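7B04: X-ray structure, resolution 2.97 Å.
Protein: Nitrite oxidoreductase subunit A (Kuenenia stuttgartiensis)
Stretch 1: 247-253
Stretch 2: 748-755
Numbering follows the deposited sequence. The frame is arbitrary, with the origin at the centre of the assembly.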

# COMPACT_ATOMS: atom_id res chain seq x y z
N ALA B 247 39.91 1.80 9.62
CA ALA B 247 41.01 1.90 10.57
C ALA B 247 42.36 1.80 9.88
O ALA B 247 43.33 2.44 10.31
CB ALA B 247 40.88 0.83 11.65
N ILE B 248 42.45 1.01 8.81
CA ILE B 248 43.69 0.93 8.04
C ILE B 248 44.04 2.28 7.45
O ILE B 248 45.20 2.72 7.49
CB ILE B 248 43.59 -0.15 6.95
CG1 ILE B 248 43.26 -1.51 7.54
CG2 ILE B 248 44.89 -0.23 6.17
CD1 ILE B 248 42.98 -2.57 6.49
N VAL B 249 43.05 2.96 6.86
CA VAL B 249 43.29 4.28 6.28
C VAL B 249 43.76 5.25 7.35
O VAL B 249 44.62 6.10 7.11
CB VAL B 249 42.03 4.79 5.56
CG1 VAL B 249 42.41 5.86 4.54
CG2 VAL B 249 41.30 3.65 4.88
N ASP B 250 43.20 5.14 8.56
CA ASP B 250 43.65 5.97 9.67
C ASP B 250 45.10 5.66 10.01
O ASP B 250 45.88 6.57 10.33
CB ASP B 250 42.75 5.75 10.88
CG ASP B 250 43.06 6.70 12.01
OD1 ASP B 250 42.73 7.90 11.90
OD2 ASP B 250 43.64 6.25 13.03
N ALA B 251 45.49 4.38 9.96
CA ALA B 251 46.88 4.02 10.18
C ALA B 251 47.79 4.65 9.13
O ALA B 251 48.91 5.08 9.44
CB ALA B 251 47.03 2.50 10.17
N HIS B 252 47.33 4.71 7.87
CA HIS B 252 48.13 5.36 6.83
C HIS B 252 48.15 6.87 7.01
O HIS B 252 49.17 7.52 6.76
CB HIS B 252 47.58 4.99 5.45
CG HIS B 252 47.92 3.60 5.02
ND1 HIS B 252 49.16 3.25 4.52
CD2 HIS B 252 47.19 2.46 5.00
CE1 HIS B 252 49.18 1.97 4.22
NE2 HIS B 252 47.99 1.46 4.50
N ASN B 253 47.02 7.45 7.45
CA ASN B 253 46.94 8.89 7.60
C ASN B 253 47.81 9.38 8.75
O ASN B 253 48.62 10.30 8.58
CB ASN B 253 45.48 9.31 7.82
CG ASN B 253 44.64 9.15 6.57
OD1 ASN B 253 45.09 9.44 5.46
ND2 ASN B 253 43.40 8.70 6.75
N LEU B 748 45.15 2.21 -3.90
CA LEU B 748 45.75 3.53 -3.75
C LEU B 748 46.72 3.58 -2.57
O LEU B 748 47.70 4.34 -2.61
CB LEU B 748 44.66 4.58 -3.57
CG LEU B 748 43.74 4.82 -4.76
CD1 LEU B 748 42.65 5.80 -4.39
CD2 LEU B 748 44.53 5.32 -5.96
N LEU B 749 46.48 2.79 -1.53
CA LEU B 749 47.32 2.80 -0.35
C LEU B 749 48.36 1.68 -0.35
O LEU B 749 49.07 1.53 0.65
CB LEU B 749 46.46 2.71 0.92
CG LEU B 749 45.62 3.97 1.16
CD1 LEU B 749 44.75 3.82 2.40
CD2 LEU B 749 46.52 5.19 1.27
N ARG B 750 48.46 0.92 -1.44
CA ARG B 750 49.41 -0.19 -1.56
C ARG B 750 49.31 -1.12 -0.35
O ARG B 750 50.32 -1.49 0.27
CB ARG B 750 50.83 0.33 -1.76
CG ARG B 750 50.91 1.57 -2.64
CD ARG B 750 51.83 1.36 -3.83
N ASP B 751 48.08 -1.48 -0.01
CA ASP B 751 47.79 -2.32 1.15
C ASP B 751 46.95 -3.50 0.70
O ASP B 751 45.95 -3.33 -0.01
CB ASP B 751 47.05 -1.52 2.23
CG ASP B 751 47.41 -1.97 3.63
OD1 ASP B 751 48.27 -1.32 4.26
OD2 ASP B 751 46.82 -2.96 4.10
N LYS B 752 47.36 -4.70 1.11
CA LYS B 752 46.64 -5.92 0.76
C LYS B 752 45.57 -6.25 1.80
O LYS B 752 44.58 -6.91 1.46
CB LYS B 752 47.61 -7.09 0.62
N ARG B 753 45.80 -5.87 3.06
CA ARG B 753 44.83 -6.09 4.13
C ARG B 753 43.42 -5.58 3.81
O ARG B 753 42.47 -6.01 4.47
CB ARG B 753 45.32 -5.42 5.41
CG ARG B 753 46.65 -5.95 5.92
CD ARG B 753 47.18 -5.12 7.08
NE ARG B 753 47.52 -3.76 6.69
CZ ARG B 753 48.10 -2.88 7.50
NH1 ARG B 753 48.41 -3.23 8.75
NH2 ARG B 753 48.38 -1.66 7.07
N PHE B 754 43.26 -4.70 2.82
CA PHE B 754 41.90 -4.29 2.44
C PHE B 754 41.16 -5.43 1.76
O PHE B 754 40.01 -5.73 2.11
CB PHE B 754 41.95 -3.06 1.53
CG PHE B 754 42.10 -1.77 2.28
CD1 PHE B 754 41.01 -1.16 2.89
CD2 PHE B 754 43.34 -1.15 2.36
CE1 PHE B 754 41.16 0.03 3.57
CE2 PHE B 754 43.49 0.04 3.03
CZ PHE B 754 42.40 0.63 3.64
N GLU B 755 41.79 -6.07 0.78
CA GLU B 755 41.13 -7.17 0.08
C GLU B 755 40.97 -8.40 0.96
O GLU B 755 40.09 -9.22 0.69
CB GLU B 755 41.91 -7.49 -1.20
CG GLU B 755 41.36 -6.74 -2.41
CD GLU B 755 42.03 -7.13 -3.72
OE1 GLU B 755 43.27 -7.05 -3.80
OE2 GLU B 755 41.30 -7.51 -4.66

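The apolar centre of the contact is Ile248, whose CA-to-CB bond points toward the second stretch and which has 88 Å² covered by it, the largest share of any residue in either segment. Its chi1 is m and its chi2 t, and this extended conformation carries CD1 over one face of the Phe754 ring. CD1 of Ile248 lies 4.1 Å from the Phe754 ring centroid (CG to CZ) and only 2° off the ring normal, the geometry of a CH-pi contact. The other branch of Ile248 meets the same ring from CG2, 3.4 Å from Phe754 CE2, so both branches of the isoleucine pack on the aromatic group. The CA-to-CB bond of Phe754 points sideways, but its ring comes nearer to the first helix; Ile248 CA and Phe754 CA are 7.9 Å apart.

Val249 extends this apolar patch. CG2 of Val249 sits at the edge of the Phe754 ring, near its plane, 3.4 Å from Phe754 CZ, while CG1 of Val249 packs 3.8 Å from Leu749 CD1. A small branched side chain suits this buried position, filling space between an aromatic ring and a leucine without requiring a polar partner.

One helical turn beyond Ile248, His252 marks the change to polar chemistry; its N donates a 2.9 Å backbone hydrogen bond to Ile248 O. Four residues on, it lies on the same side of the helix, and its CA-to-CB bond, like that of Ile248, points toward the second stretch. Leu749 covers one face of the imidazole: its CB is 4.2 Å from the His252 ring centroid and 13° off the normal, a second CH-pi contact. The ring edge remains free for polar contact, and NE2 of His252 donates to Asp751 OD1 at 2.8 Å with an N-H...acceptor angle of 147°. This is the only hydrogen bond that crosses between the stretches.

The acceptor is held in place by its own segment. Arg753 NE donates to Asp751 OD2 at 2.8 Å and 176°, and Arg753 NH2 to Asp751 OD1 at 2.8 Å and 159°, a bidentate salt bridge. OD1 therefore serves both His252 and Arg753. A weak capping bond from Arg753 N to Asp751 OD2, 3.3 Å at 123°, further ties the carboxylate to the turn entering the helix. Arg753 also contributes aliphatic surface, its CB lying 3.8 Å from Ile248 CD1. In all, 387 Å² is buried, summed over both sides.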